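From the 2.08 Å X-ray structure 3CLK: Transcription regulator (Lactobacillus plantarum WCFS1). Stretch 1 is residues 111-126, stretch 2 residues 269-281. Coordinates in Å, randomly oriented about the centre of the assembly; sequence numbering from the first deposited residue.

Stretch 1 111-126: DIGYQATNLLINEGHR
Stretch 2, residues 269-281: PVNPVIRKSTARL

A helix that begins earlier in the chain runs through Leu120, and a type I turn spans Ile121 to Gly124. His125 is extended (-77/146); Arg126 is not (-134/-23). Stretch 2 has a strand that includes 271-273; Ile274 to Arg280 are loop. The two run in the same direction: Ile112 lies beside Val270 (CA to CA 7.2 Å), Leu120 beside Thr278 (7.8 Å) and Glu123 beside Arg280 (4.5 Å). Together they bury 717 Å².

Glu123 is covered most. Its phi/psi is -94/7, with chi1 m, chi2 -103° and chi3 -78°. Its carbonyl does the bonding: Leu281 N donates to Glu123 O at 3.0 Å, and Arg280 CA makes a CA-H...O contact with Glu123 O, also 3.0 Å. The carboxylate lies along stretch 2, with Glu123 OE1 3.5 Å from Ala279 C. Glu123 OE2 is 4.4 Å from Arg280 NH1, well out of the guanidinium plane, so only the charges favour the approach.

Arg280 (phi/psi -59/147; chi m, t, p, 86°) curls its long side chain back to the turn. Arg280 NH1 donates to Asn122 O at 2.8 Å, near the guanidinium plane. Glu123 CA lies over one face of the group. Water 1 closes a bridge: it accepts from Arg280 NH2 at 2.6 Å and donates to Asn122 O at 3.1 Å.

Gly124 has phi/psi 100/-6. A CB here would be jammed against the preceding carbonyl and would lie 3.4 Å from both Arg280 NH2 and Leu281 CB. Glycine suits both demands.

His125 (chi1 m, chi2 -83°) is buried. His125 NE2 donates to Ala279 O at 2.9 Å, at the ring edge. Leu281 (chi1 t, chi2 p) covers a face, its CB 4.3 Å from the His125 ring centroid and 15° off the normal.

Val270 (chi1 m) anchors the other end of the contact. Its CB points toward the helix. Val270 CG1 packs on Ile112 CG1 at 3.9 Å, and Val270 CG2 lies 3.7 Å from Gln115 NE2. Ile112 is m, t. Gln115 is m, t with chi3 50°; its NE2 donates to Asp111 OD2 at 2.6 Å, and its OE1 lies 3.6 Å from Pro272 CD.

Between these ends, the CA-to-CB bond of Leu119 (t, t) points toward stretch 2. Leu119 CD1 reaches Pro272 CB at 3.9 Å and Ile274 CD1 at 4.1 Å. Apolar side chains suit these packing contacts, having no polar group to satisfy. Leu120 CD2 meets Thr278 CG2 at 4.2 Å, so the threonine (chi1 p) offers its methyl here while its hydroxyl bonds elsewhere in the structure.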

ATOM      1  N   ASP B 111      16.309 -18.075  -6.048  1.00 19.06           N
ATOM      2  CA  ASP B 111      15.856 -18.122  -7.435  1.00 20.70           C
ATOM      3  C   ASP B 111      15.311 -16.768  -7.885  1.00 21.96           C
ATOM      4  O   ASP B 111      15.335 -16.455  -9.073  1.00 22.56           O
ATOM      5  CB  ASP B 111      14.798 -19.215  -7.627  1.00 20.22           C
ATOM      6  CG  ASP B 111      14.564 -19.545  -9.094  1.00 21.72           C
ATOM      7  OD1 ASP B 111      15.552 -19.774  -9.818  1.00 24.48           O
ATOM      8  OD2 ASP B 111      13.396 -19.578  -9.527  1.00 20.68           O
ATOM      9  N   ILE B 112      14.821 -15.959  -6.945  1.00 22.90           N
ATOM     10  CA  ILE B 112      14.333 -14.634  -7.312  1.00 20.33           C
ATOM     11  C   ILE B 112      15.517 -13.822  -7.812  1.00 21.31           C
ATOM     12  O   ILE B 112      15.460 -13.224  -8.888  1.00 20.05           O
ATOM     13  CB  ILE B 112      13.683 -13.890  -6.119  1.00 21.43           C
ATOM     14  CG1 ILE B 112      12.300 -14.478  -5.829  1.00 19.40           C
ATOM     15  CG2 ILE B 112      13.587 -12.380  -6.430  1.00 19.41           C
ATOM     16  CD1 ILE B 112      11.518 -13.740  -4.758  1.00 18.60           C
ATOM     17  N   GLY B 113      16.596 -13.817  -7.033  1.00 21.51           N
ATOM     18  CA  GLY B 113      17.787 -13.075  -7.412  1.00 19.95           C
ATOM     19  C   GLY B 113      18.387 -13.613  -8.698  1.00 19.69           C
ATOM     20  O   GLY B 113      18.911 -12.856  -9.529  1.00 16.55           O
ATOM     21  N   TYR B 114      18.305 -14.931  -8.846  1.00 18.00           N
ATOM     22  CA  TYR B 114      18.814 -15.639 -10.011  1.00 19.71           C
ATOM     23  C   TYR B 114      18.039 -15.250 -11.271  1.00 18.90           C
ATOM     24  O   TYR B 114      18.638 -14.895 -12.278  1.00 20.89           O
ATOM     25  CB  TYR B 114      18.697 -17.146  -9.782  1.00 22.07           C
ATOM     26  CG  TYR B 114      19.347 -18.007 -10.846  1.00 25.61           C
ATOM     27  CD1 TYR B 114      20.737 -18.047 -10.996  1.00 27.96           C
ATOM     28  CD2 TYR B 114      18.575 -18.823 -11.666  1.00 25.23           C
ATOM     29  CE1 TYR B 114      21.338 -18.894 -11.937  1.00 27.77           C
ATOM     30  CE2 TYR B 114      19.159 -19.667 -12.603  1.00 28.72           C
ATOM     31  CZ  TYR B 114      20.539 -19.702 -12.734  1.00 28.78           C
ATOM     32  OH  TYR B 114      21.103 -20.559 -13.656  1.00 30.43           O
ATOM     33  N   GLN B 115      16.714 -15.316 -11.209  1.00 18.97           N
ATOM     34  CA  GLN B 115      15.883 -14.959 -12.359  1.00 19.82           C
ATOM     35  C   GLN B 115      15.948 -13.474 -12.724  1.00 19.04           C
ATOM     36  O   GLN B 115      16.002 -13.117 -13.902  1.00 17.13           O
ATOM     37  CB  GLN B 115      14.431 -15.363 -12.105  1.00 19.98           C
ATOM     38  CG  GLN B 115      14.192 -16.859 -12.279  1.00 25.86           C
ATOM     39  CD  GLN B 115      12.723 -17.220 -12.247  1.00 27.69           C
ATOM     40  OE1 GLN B 115      11.907 -16.619 -12.944  1.00 30.59           O
ATOM     41  NE2 GLN B 115      12.379 -18.217 -11.448  1.00 31.19           N
ATOM     42  N   ALA B 116      15.949 -12.612 -11.716  1.00 16.59           N
ATOM     43  CA  ALA B 116      16.017 -11.171 -11.948  1.00 18.73           C
ATOM     44  C   ALA B 116      17.288 -10.810 -12.711  1.00 18.71           C
ATOM     45  O   ALA B 116      17.266 -10.038 -13.677  1.00 16.50           O
ATOM     46  CB  ALA B 116      15.984 -10.424 -10.602  1.00 18.53           C
ATOM     47  N   THR B 117      18.397 -11.384 -12.264  1.00 19.32           N
ATOM     48  CA  THR B 117      19.691 -11.124 -12.867  1.00 20.62           C
ATOM     49  C   THR B 117      19.819 -11.712 -14.270  1.00 20.24           C
ATOM     50  O   THR B 117      20.312 -11.044 -15.181  1.00 19.34           O
ATOM     51  CB  THR B 117      20.815 -11.663 -11.965  1.00 21.38           C
ATOM     52  OG1 THR B 117      20.635 -11.154 -10.636  1.00 19.40           O
ATOM     53  CG2 THR B 117      22.172 -11.222 -12.487  1.00 21.19           C
ATOM     54  N   ASN B 118      19.378 -12.952 -14.450  1.00 19.57           N
ATOM     55  CA  ASN B 118      19.454 -13.579 -15.766  1.00 20.11           C
ATOM     56  C   ASN B 118      18.585 -12.847 -16.778  1.00 19.06           C
ATOM     57  O   ASN B 118      18.899 -12.823 -17.969  1.00 21.75           O
ATOM     58  CB  ASN B 118      19.043 -15.053 -15.692  1.00 18.22           C
ATOM     59  CG  ASN B 118      20.190 -15.949 -15.266  1.00 20.31           C
ATOM     60  OD1 ASN B 118      19.984 -17.093 -14.849  1.00 22.88           O
ATOM     61  ND2 ASN B 118      21.410 -15.436 -15.382  1.00 15.50           N
ATOM     62  N   LEU B 119      17.492 -12.252 -16.309  1.00 18.84           N
ATOM     63  CA  LEU B 119      16.605 -11.513 -17.200  1.00 20.07           C
ATOM     64  C   LEU B 119      17.413 -10.415 -17.902  1.00 20.87           C
ATOM     65  O   LEU B 119      17.258 -10.191 -19.110  1.00 20.34           O
ATOM     66  CB  LEU B 119      15.437 -10.909 -16.407  1.00 22.83           C
ATOM     67  CG  LEU B 119      14.252 -10.331 -17.197  1.00 24.87           C
ATOM     68  CD1 LEU B 119      13.047 -10.166 -16.279  1.00 23.54           C
ATOM     69  CD2 LEU B 119      14.646  -8.997 -17.831  1.00 23.91           C
ATOM     70  N   LEU B 120      18.278  -9.734 -17.152  1.00 17.41           N
ATOM     71  CA  LEU B 120      19.111  -8.678 -17.727  1.00 17.40           C
ATOM     72  C   LEU B 120      20.249  -9.291 -18.549  1.00 16.75           C
ATOM     73  O   LEU B 120      20.564  -8.812 -19.640  1.00 14.85           O
ATOM     74  CB  LEU B 120      19.686  -7.778 -16.619  1.00 17.86           C
ATOM     75  CG  LEU B 120      18.670  -6.926 -15.839  1.00 19.69           C
ATOM     76  CD1 LEU B 120      19.343  -6.237 -14.652  1.00 21.13           C
ATOM     77  CD2 LEU B 120      18.065  -5.893 -16.768  1.00 17.96           C
ATOM     78  N   ILE B 121      20.860 -10.354 -18.030  1.00 17.64           N
ATOM     79  CA  ILE B 121      21.949 -11.014 -18.742  1.00 17.36           C
ATOM     80  C   ILE B 121      21.474 -11.484 -20.115  1.00 18.91           C
ATOM     81  O   ILE B 121      22.181 -11.327 -21.111  1.00 19.71           O
ATOM     82  CB  ILE B 121      22.494 -12.229 -17.954  1.00 17.66           C
ATOM     83  CG1 ILE B 121      23.242 -11.753 -16.703  1.00 16.80           C
ATOM     84  CG2 ILE B 121      23.433 -13.042 -18.839  1.00 17.09           C
ATOM     85  CD1 ILE B 121      23.571 -12.876 -15.712  1.00 19.19           C
ATOM     86  N   ASN B 122      20.279 -12.066 -20.170  1.00 20.77           N
ATOM     87  CA  ASN B 122      19.745 -12.541 -21.441  1.00 21.74           C
ATOM     88  C   ASN B 122      19.388 -11.395 -22.391  1.00 24.00           C
ATOM     89  O   ASN B 122      19.200 -11.606 -23.598  1.00 21.19           O
ATOM     90  CB  ASN B 122      18.535 -13.441 -21.195  1.00 18.62           C
ATOM     91  CG  ASN B 122      18.921 -14.745 -20.512  1.00 21.13           C
ATOM     92  OD1 ASN B 122      20.056 -15.203 -20.635  1.00 18.38           O
ATOM     93  ND2 ASN B 122      17.978 -15.354 -19.808  1.00 17.18           N
ATOM     94  N   GLU B 123      19.292 -10.184 -21.845  1.00 22.66           N
ATOM     95  CA  GLU B 123      19.001  -9.005 -22.657  1.00 25.48           C
ATOM     96  C   GLU B 123      20.318  -8.345 -23.069  1.00 22.80           C
ATOM     97  O   GLU B 123      20.327  -7.259 -23.642  1.00 23.42           O
ATOM     98  CB  GLU B 123      18.129  -8.007 -21.885  1.00 28.92           C
ATOM     99  CG  GLU B 123      16.695  -8.493 -21.662  1.00 32.89           C
ATOM    100  CD  GLU B 123      15.689  -7.837 -22.589  1.00 37.27           C
ATOM    101  OE1 GLU B 123      15.309  -6.672 -22.333  1.00 39.35           O
ATOM    102  OE2 GLU B 123      15.278  -8.485 -23.577  1.00 40.02           O
ATOM    103  N   GLY B 124      21.433  -9.001 -22.755  1.00 21.52           N
ATOM    104  CA  GLY B 124      22.730  -8.474 -23.148  1.00 21.84           C
ATOM    105  C   GLY B 124      23.560  -7.720 -22.124  1.00 21.66           C
ATOM    106  O   GLY B 124      24.706  -7.371 -22.407  1.00 21.54           O
ATOM    107  N   HIS B 125      23.001  -7.471 -20.940  1.00 20.28           N
ATOM    108  CA  HIS B 125      23.711  -6.737 -19.888  1.00 18.27           C
ATOM    109  C   HIS B 125      24.747  -7.591 -19.157  1.00 17.35           C
ATOM    110  O   HIS B 125      24.544  -8.778 -18.952  1.00 15.39           O
ATOM    111  CB  HIS B 125      22.701  -6.204 -18.857  1.00 17.73           C
ATOM    112  CG  HIS B 125      21.707  -5.238 -19.428  1.00 17.58           C
ATOM    113  ND1 HIS B 125      21.980  -3.896 -19.588  1.00 14.50           N
ATOM    114  CD2 HIS B 125      20.469  -5.434 -19.943  1.00 15.73           C
ATOM    115  CE1 HIS B 125      20.954  -3.308 -20.178  1.00 16.49           C
ATOM    116  NE2 HIS B 125      20.023  -4.219 -20.406  1.00 18.43           N
ATOM    117  N   ARG B 126      25.846  -6.965 -18.748  1.00 19.50           N
ATOM    118  CA  ARG B 126      26.900  -7.659 -18.008  1.00 21.23           C
ATOM    119  C   ARG B 126      27.342  -6.838 -16.798  1.00 22.36           C
ATOM    120  O   ARG B 126      27.883  -7.380 -15.839  1.00 23.44           O
ATOM    121  CB  ARG B 126      28.098  -7.958 -18.916  1.00 21.07           C
ATOM    122  CG  ARG B 126      27.836  -9.076 -19.923  1.00 22.24           C
ATOM    123  CD  ARG B 126      29.099  -9.418 -20.711  1.00 23.40           C
ATOM    124  NE  ARG B 126      30.163  -9.960 -19.865  1.00 20.80           N
ATOM    125  CZ  ARG B 126      30.162 -11.179 -19.334  1.00 21.05           C
ATOM    126  NH1 ARG B 126      29.150 -12.007 -19.555  1.00 22.19           N
ATOM    127  NH2 ARG B 126      31.183 -11.572 -18.580  1.00 22.79           N
ATOM    128  N   PRO B 269       6.303 -20.704  -6.885  1.00 25.31           N
ATOM    129  CA  PRO B 269       7.025 -20.210  -8.062  1.00 24.64           C
ATOM    130  C   PRO B 269       6.793 -18.717  -8.326  1.00 21.91           C
ATOM    131  O   PRO B 269       5.738 -18.174  -7.992  1.00 21.55           O
ATOM    132  CB  PRO B 269       6.477 -21.083  -9.196  1.00 25.73           C
ATOM    133  CG  PRO B 269       6.074 -22.354  -8.494  1.00 27.48           C
ATOM    134  CD  PRO B 269       5.418 -21.829  -7.243  1.00 26.73           C
ATOM    135  N   VAL B 270       7.799 -18.057  -8.891  1.00 22.54           N
ATOM    136  CA  VAL B 270       7.691 -16.648  -9.256  1.00 24.20           C
ATOM    137  C   VAL B 270       7.765 -16.595 -10.779  1.00 27.98           C
ATOM    138  O   VAL B 270       8.235 -17.540 -11.419  1.00 29.36           O
ATOM    139  CB  VAL B 270       8.846 -15.781  -8.695  1.00 23.08           C
ATOM    140  CG1 VAL B 270       8.834 -15.803  -7.174  1.00 23.19           C
ATOM    141  CG2 VAL B 270      10.172 -16.253  -9.257  1.00 17.87           C
ATOM    142  N   ASN B 271       7.308 -15.493 -11.361  1.00 30.34           N
ATOM    143  CA  ASN B 271       7.324 -15.358 -12.812  1.00 31.11           C
ATOM    144  C   ASN B 271       7.657 -13.947 -13.256  1.00 29.67           C
ATOM    145  O   ASN B 271       7.119 -12.976 -12.728  1.00 27.63           O
ATOM    146  CB  ASN B 271       5.964 -15.736 -13.393  1.00 35.30           C
ATOM    147  CG  ASN B 271       5.535 -17.127 -13.003  1.00 39.06           C
ATOM    148  OD1 ASN B 271       5.179 -17.378 -11.850  1.00 44.82           O
ATOM    149  ND2 ASN B 271       5.577 -18.048 -13.958  1.00 39.60           N
ATOM    150  N   PRO B 272       8.554 -13.815 -14.239  1.00 29.87           N
ATOM    151  CA  PRO B 272       8.906 -12.480 -14.715  1.00 30.51           C
ATOM    152  C   PRO B 272       7.758 -11.883 -15.524  1.00 31.25           C
ATOM    153  O   PRO B 272       7.104 -12.580 -16.306  1.00 32.27           O
ATOM    154  CB  PRO B 272      10.155 -12.732 -15.556  1.00 32.26           C
ATOM    155  CG  PRO B 272       9.931 -14.119 -16.083  1.00 32.78           C
ATOM    156  CD  PRO B 272       9.407 -14.841 -14.865  1.00 30.95           C
ATOM    157  N   VAL B 273       7.488 -10.602 -15.296  1.00 30.16           N
ATOM    158  CA  VAL B 273       6.439  -9.893 -16.015  1.00 30.64           C
ATOM    159  C   VAL B 273       7.110  -8.722 -16.725  1.00 29.35           C
ATOM    160  O   VAL B 273       7.520  -7.748 -16.088  1.00 29.39           O
ATOM    161  CB  VAL B 273       5.363  -9.340 -15.069  1.00 28.94           C
ATOM    162  CG1 VAL B 273       4.383  -8.476 -15.859  1.00 30.39           C
ATOM    163  CG2 VAL B 273       4.634 -10.483 -14.386  1.00 30.54           C
ATOM    164  N   ILE B 274       7.225  -8.828 -18.040  1.00 28.22           N
ATOM    165  CA  ILE B 274       7.872  -7.796 -18.830  1.00 29.20           C
ATOM    166  C   ILE B 274       6.985  -6.574 -19.006  1.00 28.81           C
ATOM    167  O   ILE B 274       5.849  -6.683 -19.456  1.00 29.84           O
ATOM    168  CB  ILE B 274       8.243  -8.330 -20.224  1.00 29.00           C
ATOM    169  CG1 ILE B 274       8.976  -9.668 -20.088  1.00 29.36           C
ATOM    170  CG2 ILE B 274       9.112  -7.313 -20.962  1.00 30.41           C
ATOM    171  CD1 ILE B 274      10.246  -9.613 -19.240  1.00 31.29           C
ATOM    172  N   ARG B 275       7.497  -5.409 -18.626  1.00 27.70           N
ATOM    173  CA  ARG B 275       6.734  -4.186 -18.794  1.00 25.98           C
ATOM    174  C   ARG B 275       7.516  -3.226 -19.676  1.00 25.08           C
ATOM    175  O   ARG B 275       7.757  -3.543 -20.833  1.00 26.46           O
ATOM    176  CB  ARG B 275       6.369  -3.577 -17.440  1.00 27.53           C
ATOM    177  CG  ARG B 275       5.429  -4.494 -16.655  1.00 29.59           C
ATOM    178  CD  ARG B 275       4.658  -3.804 -15.543  1.00 28.87           C
ATOM    179  NE  ARG B 275       3.762  -4.753 -14.875  1.00 31.13           N
ATOM    180  CZ  ARG B 275       4.166  -5.724 -14.059  1.00 30.13           C
ATOM    181  NH1 ARG B 275       5.458  -5.881 -13.788  1.00 27.40           N
ATOM    182  NH2 ARG B 275       3.279  -6.557 -13.531  1.00 27.61           N
ATOM    183  N   LYS B 276       7.939  -2.076 -19.166  1.00 23.27           N
ATOM    184  CA  LYS B 276       8.658  -1.146 -20.032  1.00 22.08           C
ATOM    185  C   LYS B 276       9.962  -0.566 -19.492  1.00 19.75           C
ATOM    186  O   LYS B 276      10.488   0.401 -20.050  1.00 18.50           O
ATOM    187  CB  LYS B 276       7.714   0.001 -20.411  1.00 25.42           C
ATOM    188  CG  LYS B 276       6.522  -0.459 -21.251  1.00 29.69           C
ATOM    189  CD  LYS B 276       6.994  -1.030 -22.588  1.00 32.99           C
ATOM    190  CE  LYS B 276       5.833  -1.563 -23.404  1.00 36.67           C
ATOM    191  NZ  LYS B 276       4.808  -0.509 -23.645  1.00 38.98           N
ATOM    192  N   SER B 277      10.496  -1.162 -18.433  1.00 17.15           N
ATOM    193  CA  SER B 277      11.716  -0.653 -17.821  1.00 17.23           C
ATOM    194  C   SER B 277      13.007  -1.376 -18.197  1.00 18.56           C
ATOM    195  O   SER B 277      14.056  -1.095 -17.616  1.00 19.37           O
ATOM    196  CB  SER B 277      11.563  -0.664 -16.298  1.00 16.32           C
ATOM    197  OG  SER B 277      11.470  -1.999 -15.825  1.00 15.05           O
ATOM    198  N   THR B 278      12.937  -2.305 -19.150  1.00 19.36           N
ATOM    199  CA  THR B 278      14.120  -3.042 -19.596  1.00 20.89           C
ATOM    200  C   THR B 278      14.224  -3.032 -21.116  1.00 22.45           C
ATOM    201  O   THR B 278      13.220  -2.960 -21.810  1.00 22.16           O
ATOM    202  CB  THR B 278      14.106  -4.538 -19.142  1.00 20.19           C
ATOM    203  OG1 THR B 278      12.943  -5.197 -19.659  1.00 21.42           O
ATOM    204  CG2 THR B 278      14.104  -4.644 -17.623  1.00 20.38           C
ATOM    205  N   ALA B 279      15.450  -3.093 -21.624  1.00 24.52           N
ATOM    206  CA  ALA B 279      15.708  -3.129 -23.063  1.00 23.69           C
ATOM    207  C   ALA B 279      17.068  -3.780 -23.280  1.00 24.81           C
ATOM    208  O   ALA B 279      17.930  -3.728 -22.395  1.00 22.65           O
ATOM    209  CB  ALA B 279      15.701  -1.720 -23.647  1.00 23.21           C
ATOM    210  N   ARG B 280      17.268  -4.404 -24.440  1.00 24.88           N
ATOM    211  CA  ARG B 280      18.557  -5.037 -24.704  1.00 27.99           C
ATOM    212  C   ARG B 280      19.665  -3.989 -24.638  1.00 28.21           C
ATOM    213  O   ARG B 280      19.450  -2.833 -24.986  1.00 29.17           O
ATOM    214  CB  ARG B 280      18.577  -5.712 -26.078  1.00 27.94           C
ATOM    215  CG  ARG B 280      17.658  -6.912 -26.206  1.00 30.64           C
ATOM    216  CD  ARG B 280      18.108  -7.779 -27.365  1.00 31.19           C
ATOM    217  NE  ARG B 280      19.430  -8.337 -27.099  1.00 31.67           N
ATOM    218  CZ  ARG B 280      19.644  -9.456 -26.415  1.00 31.00           C
ATOM    219  NH1 ARG B 280      18.617 -10.148 -25.939  1.00 30.25           N
ATOM    220  NH2 ARG B 280      20.881  -9.866 -26.181  1.00 30.77           N
ATOM    221  N   LEU B 281      20.846  -4.404 -24.194  1.00 29.25           N
ATOM    222  CA  LEU B 281      21.978  -3.497 -24.070  1.00 31.62           C
ATOM    223  C   LEU B 281      22.308  -2.779 -25.381  1.00 34.25           C
ATOM    224  O   LEU B 281      22.342  -1.528 -25.373  1.00 35.39           O
ATOM    225  CB  LEU B 281      23.206  -4.265 -23.579  1.00 31.24           C
ATOM    226  CG  LEU B 281      24.462  -3.417 -23.381  1.00 31.58           C
ATOM    227  CD1 LEU B 281      24.234  -2.420 -22.256  1.00 31.82           C
ATOM    228  CD2 LEU B 281      25.644  -4.320 -23.067  1.00 30.80           C
TER
HETATM  229  O   HOH W   1      21.581 -12.291 -25.458  1.00 23.79           O